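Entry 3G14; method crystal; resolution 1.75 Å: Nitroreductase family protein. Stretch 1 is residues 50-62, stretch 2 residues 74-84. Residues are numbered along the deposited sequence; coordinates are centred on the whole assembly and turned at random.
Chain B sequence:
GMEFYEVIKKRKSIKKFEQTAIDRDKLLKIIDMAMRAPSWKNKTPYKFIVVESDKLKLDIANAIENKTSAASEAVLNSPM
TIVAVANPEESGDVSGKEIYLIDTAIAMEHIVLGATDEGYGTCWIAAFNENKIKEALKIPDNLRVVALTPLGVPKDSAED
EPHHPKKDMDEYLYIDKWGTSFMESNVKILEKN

Stretch 1 (50-62) VVESDKLKLDIAN
Stretch 2 74-84: AVLNSPMTIVA

The apolar centre lies where helix 54-62 packs on strand 80-84 and on the helix that carries Val75 and Leu76. The axes of helix 54-62 and the strand approach to 9.4 Å, with 59° between their N-to-C directions. Ile60 (chi1 m, chi2 t) points toward stretch 2. Ile60 CG2 lies 4.0 Å from Val75 CG1, and Ile60 CD1 lies 4.3 Å from Val83 CG2. Both valines have chi1 t. Val51 (t) adds CG2 at 3.9 Å from Val83 CG2. These branched apolar side chains are buried and pack against one another where the two helices meet the sheet. Ala61 points its short side chain toward stretch 2, with CB 3.7 Å from Leu76 CD2. Leu76 (m, t) starts away from stretch 1, but its end returns, and Leu76 CD2 also meets Leu58 CD1 at 4.1 Å.

Strand 50-51 runs antiparallel to strand 80-84. Val51 pairs with Thr81, CA to CA 5.1 Å, through two hydrogen bonds: Val51 N to Thr81 O, 2.7 Å, and Thr81 N to Val51 O, 3.0 Å. Val50 and Ile82 form the adjacent non-hydrogen-bonded pair, with their CA atoms 4.8 Å apart. Their side chains take the sheet face opposite Val51 and Thr81. There Val50 CG1 (chi1 t) touches SE of selenomethionine Met80 at 3.7 Å. Met80 has chi angles p, t, p.

The Lys57 chain (m, t, t, t) is nearly extended, and Lys57 CD passes 3.4 Å from Val75 O. This reach brings Lys57 NZ to Ser78 O at 2.9 Å, a hydrogen bond, and to Pro79 O at 3.0 Å, a weak one. The ammonium of this buried lysine thus meets backbone carbonyls. Ser78 (chi1 p) donates from OG to Ala74 O at 2.7 Å, within stretch 2. At the polar edge, one water O donates to Asp54 OD1 (2.4 Å) and Leu76 O (2.8 Å). Another water O accepts from Lys57 NZ (3.2 Å) and donates to Leu76 O (2.6 Å).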

# COMPACT_ATOMS: atom_id res chain seq x y z
N VAL B 50 -12.85 6.10 -12.31
CA VAL B 50 -13.84 5.01 -12.32
C VAL B 50 -14.22 4.77 -13.78
O VAL B 50 -14.73 5.66 -14.44
CB VAL B 50 -15.09 5.33 -11.46
CG1 VAL B 50 -16.21 4.25 -11.64
CG2 VAL B 50 -14.72 5.49 -9.99
N VAL B 51 -13.95 3.59 -14.29
CA VAL B 51 -14.29 3.29 -15.69
C VAL B 51 -15.53 2.39 -15.76
O VAL B 51 -15.47 1.20 -15.35
CB VAL B 51 -13.13 2.63 -16.47
CG1 VAL B 51 -13.58 2.32 -17.90
CG2 VAL B 51 -11.86 3.49 -16.38
N GLU B 52 -16.63 2.95 -16.29
CA GLU B 52 -17.91 2.23 -16.44
C GLU B 52 -18.27 1.91 -17.88
O GLU B 52 -19.06 1.00 -18.12
CB GLU B 52 -19.09 3.00 -15.82
CG GLU B 52 -18.98 3.16 -14.30
CD GLU B 52 -20.25 3.69 -13.61
OE1 GLU B 52 -21.32 3.81 -14.25
OE2 GLU B 52 -20.16 3.96 -12.39
N SER B 53 -17.78 2.72 -18.83
CA SER B 53 -18.11 2.53 -20.25
C SER B 53 -17.56 1.22 -20.76
O SER B 53 -16.36 0.97 -20.64
CB SER B 53 -17.49 3.66 -21.07
OG SER B 53 -17.55 3.38 -22.46
N ASP B 54 -18.41 0.41 -21.39
CA ASP B 54 -17.98 -0.90 -21.87
C ASP B 54 -16.91 -0.76 -22.94
O ASP B 54 -15.98 -1.58 -22.99
CB ASP B 54 -19.18 -1.73 -22.37
CG ASP B 54 -18.87 -3.25 -22.43
OD1 ASP B 54 -18.02 -3.74 -21.65
OD2 ASP B 54 -19.46 -3.97 -23.29
N LYS B 55 -17.01 0.27 -23.78
CA LYS B 55 -16.04 0.51 -24.83
C LYS B 55 -14.65 0.73 -24.21
O LYS B 55 -13.62 0.24 -24.73
CB LYS B 55 -16.49 1.72 -25.68
CG LYS B 55 -15.61 2.06 -26.87
CD LYS B 55 -14.36 2.87 -26.49
CE LYS B 55 -13.49 3.27 -27.72
NZ LYS B 55 -12.18 3.88 -27.27
N LEU B 56 -14.61 1.47 -23.10
CA LEU B 56 -13.35 1.73 -22.38
C LEU B 56 -12.82 0.47 -21.67
O LEU B 56 -11.60 0.24 -21.60
CB LEU B 56 -13.51 2.93 -21.43
CG LEU B 56 -13.93 4.25 -22.10
CD1 LEU B 56 -14.09 5.40 -21.07
CD2 LEU B 56 -12.96 4.64 -23.22
N LYS B 57 -13.71 -0.36 -21.14
CA LYS B 57 -13.28 -1.66 -20.56
C LYS B 57 -12.58 -2.50 -21.59
O LYS B 57 -11.56 -3.15 -21.32
CB LYS B 57 -14.48 -2.43 -20.02
CG LYS B 57 -15.14 -1.81 -18.82
CD LYS B 57 -16.29 -2.67 -18.38
CE LYS B 57 -17.23 -1.96 -17.54
NZ LYS B 57 -18.43 -2.78 -17.34
N LEU B 58 -13.16 -2.51 -22.79
CA LEU B 58 -12.60 -3.24 -23.92
C LEU B 58 -11.20 -2.69 -24.24
O LEU B 58 -10.26 -3.46 -24.41
CB LEU B 58 -13.55 -3.22 -25.14
CG LEU B 58 -13.03 -3.83 -26.45
CD1 LEU B 58 -12.60 -5.29 -26.20
CD2 LEU B 58 -14.08 -3.75 -27.59
N ASP B 59 -11.05 -1.37 -24.28
CA ASP B 59 -9.72 -0.74 -24.51
C ASP B 59 -8.72 -1.19 -23.43
O ASP B 59 -7.57 -1.53 -23.74
CB ASP B 59 -9.79 0.79 -24.44
CG ASP B 59 -10.49 1.43 -25.64
OD1 ASP B 59 -10.55 0.84 -26.73
OD2 ASP B 59 -10.98 2.57 -25.44
N ILE B 60 -9.17 -1.18 -22.18
CA ILE B 60 -8.28 -1.58 -21.07
C ILE B 60 -7.92 -3.06 -21.18
O ILE B 60 -6.75 -3.45 -21.07
CB ILE B 60 -8.88 -1.26 -19.68
CG1 ILE B 60 -9.04 0.26 -19.50
CG2 ILE B 60 -8.01 -1.86 -18.58
CD1 ILE B 60 -9.87 0.62 -18.31
N ALA B 61 -8.93 -3.90 -21.45
CA ALA B 61 -8.73 -5.35 -21.64
C ALA B 61 -7.68 -5.63 -22.71
O ALA B 61 -6.80 -6.48 -22.52
CB ALA B 61 -10.06 -6.02 -22.03
N ASN B 62 -7.77 -4.93 -23.84
CA ASN B 62 -6.80 -5.09 -24.90
C ASN B 62 -5.38 -4.64 -24.55
O ASN B 62 -4.42 -5.13 -25.15
CB ASN B 62 -7.26 -4.41 -26.18
CG ASN B 62 -8.45 -5.14 -26.85
OD1 ASN B 62 -8.57 -6.38 -26.77
ND2 ASN B 62 -9.30 -4.36 -27.53
N ALA B 74 -11.54 -10.21 -16.51
CA ALA B 74 -12.06 -9.63 -15.26
C ALA B 74 -12.53 -8.16 -15.52
O ALA B 74 -13.60 -7.73 -15.07
CB ALA B 74 -11.00 -9.67 -14.13
N VAL B 75 -11.75 -7.43 -16.29
CA VAL B 75 -12.09 -6.06 -16.67
C VAL B 75 -13.31 -6.03 -17.60
O VAL B 75 -14.18 -5.17 -17.47
CB VAL B 75 -10.89 -5.32 -17.34
CG1 VAL B 75 -11.37 -3.99 -17.99
CG2 VAL B 75 -9.72 -5.03 -16.28
N LEU B 76 -13.39 -6.98 -18.54
CA LEU B 76 -14.55 -7.03 -19.44
C LEU B 76 -15.83 -7.33 -18.69
O LEU B 76 -16.90 -6.80 -19.00
CB LEU B 76 -14.37 -8.06 -20.55
CG LEU B 76 -13.29 -7.80 -21.61
CD1 LEU B 76 -13.13 -9.08 -22.49
CD2 LEU B 76 -13.65 -6.59 -22.46
N ASN B 77 -15.73 -8.24 -17.75
CA ASN B 77 -16.89 -8.92 -17.18
C ASN B 77 -17.31 -8.42 -15.82
O ASN B 77 -18.18 -9.00 -15.22
CB ASN B 77 -16.64 -10.43 -17.14
CG ASN B 77 -16.44 -11.01 -18.54
OD1 ASN B 77 -17.01 -10.51 -19.52
ND2 ASN B 77 -15.63 -12.07 -18.64
N SER B 78 -16.72 -7.33 -15.34
CA SER B 78 -17.14 -6.67 -14.09
C SER B 78 -17.88 -5.35 -14.37
O SER B 78 -17.67 -4.76 -15.42
CB SER B 78 -15.94 -6.37 -13.20
OG SER B 78 -14.91 -5.69 -13.91
N PRO B 79 -18.69 -4.85 -13.42
CA PRO B 79 -19.40 -3.57 -13.72
C PRO B 79 -18.51 -2.34 -13.92
O PRO B 79 -18.89 -1.44 -14.66
CB PRO B 79 -20.39 -3.40 -12.55
CG PRO B 79 -19.78 -4.22 -11.43
CD PRO B 79 -19.08 -5.40 -12.11
N MSE B 80 -17.37 -2.27 -13.23
CA MSE B 80 -16.43 -1.19 -13.40
C MSE B 80 -15.00 -1.58 -13.08
O MSE B 80 -14.72 -2.67 -12.56
CB MSE B 80 -16.86 0.01 -12.53
CG MSE B 80 -16.77 -0.26 -11.10
SE MSE B 80 -17.30 1.22 -9.90
CE MSE B 80 -18.95 1.62 -10.61
N THR B 81 -14.10 -0.70 -13.48
CA THR B 81 -12.68 -0.80 -13.17
C THR B 81 -12.21 0.53 -12.58
O THR B 81 -12.65 1.60 -13.00
CB THR B 81 -11.88 -1.18 -14.46
OG1 THR B 81 -12.11 -2.55 -14.77
CG2 THR B 81 -10.39 -0.90 -14.30
N ILE B 82 -11.37 0.45 -11.55
CA ILE B 82 -10.77 1.64 -10.94
C ILE B 82 -9.33 1.74 -11.41
O ILE B 82 -8.58 0.78 -11.25
CB ILE B 82 -10.85 1.63 -9.40
CG1 ILE B 82 -12.32 1.59 -8.97
CG2 ILE B 82 -10.17 2.87 -8.82
CD1 ILE B 82 -12.61 1.26 -7.50
N VAL B 83 -8.93 2.90 -11.95
CA VAL B 83 -7.56 3.10 -12.45
C VAL B 83 -6.85 4.18 -11.60
O VAL B 83 -7.40 5.29 -11.41
CB VAL B 83 -7.59 3.59 -13.92
CG1 VAL B 83 -6.19 3.79 -14.47
CG2 VAL B 83 -8.36 2.62 -14.82
N ALA B 84 -5.66 3.85 -11.09
CA ALA B 84 -4.91 4.76 -10.24
C ALA B 84 -3.83 5.45 -11.08
O ALA B 84 -2.96 4.79 -11.62
CB ALA B 84 -4.32 4.03 -9.04
O HOH W 1 -17.74 -6.13 -21.57
O HOH W 2 -19.18 -5.73 -18.21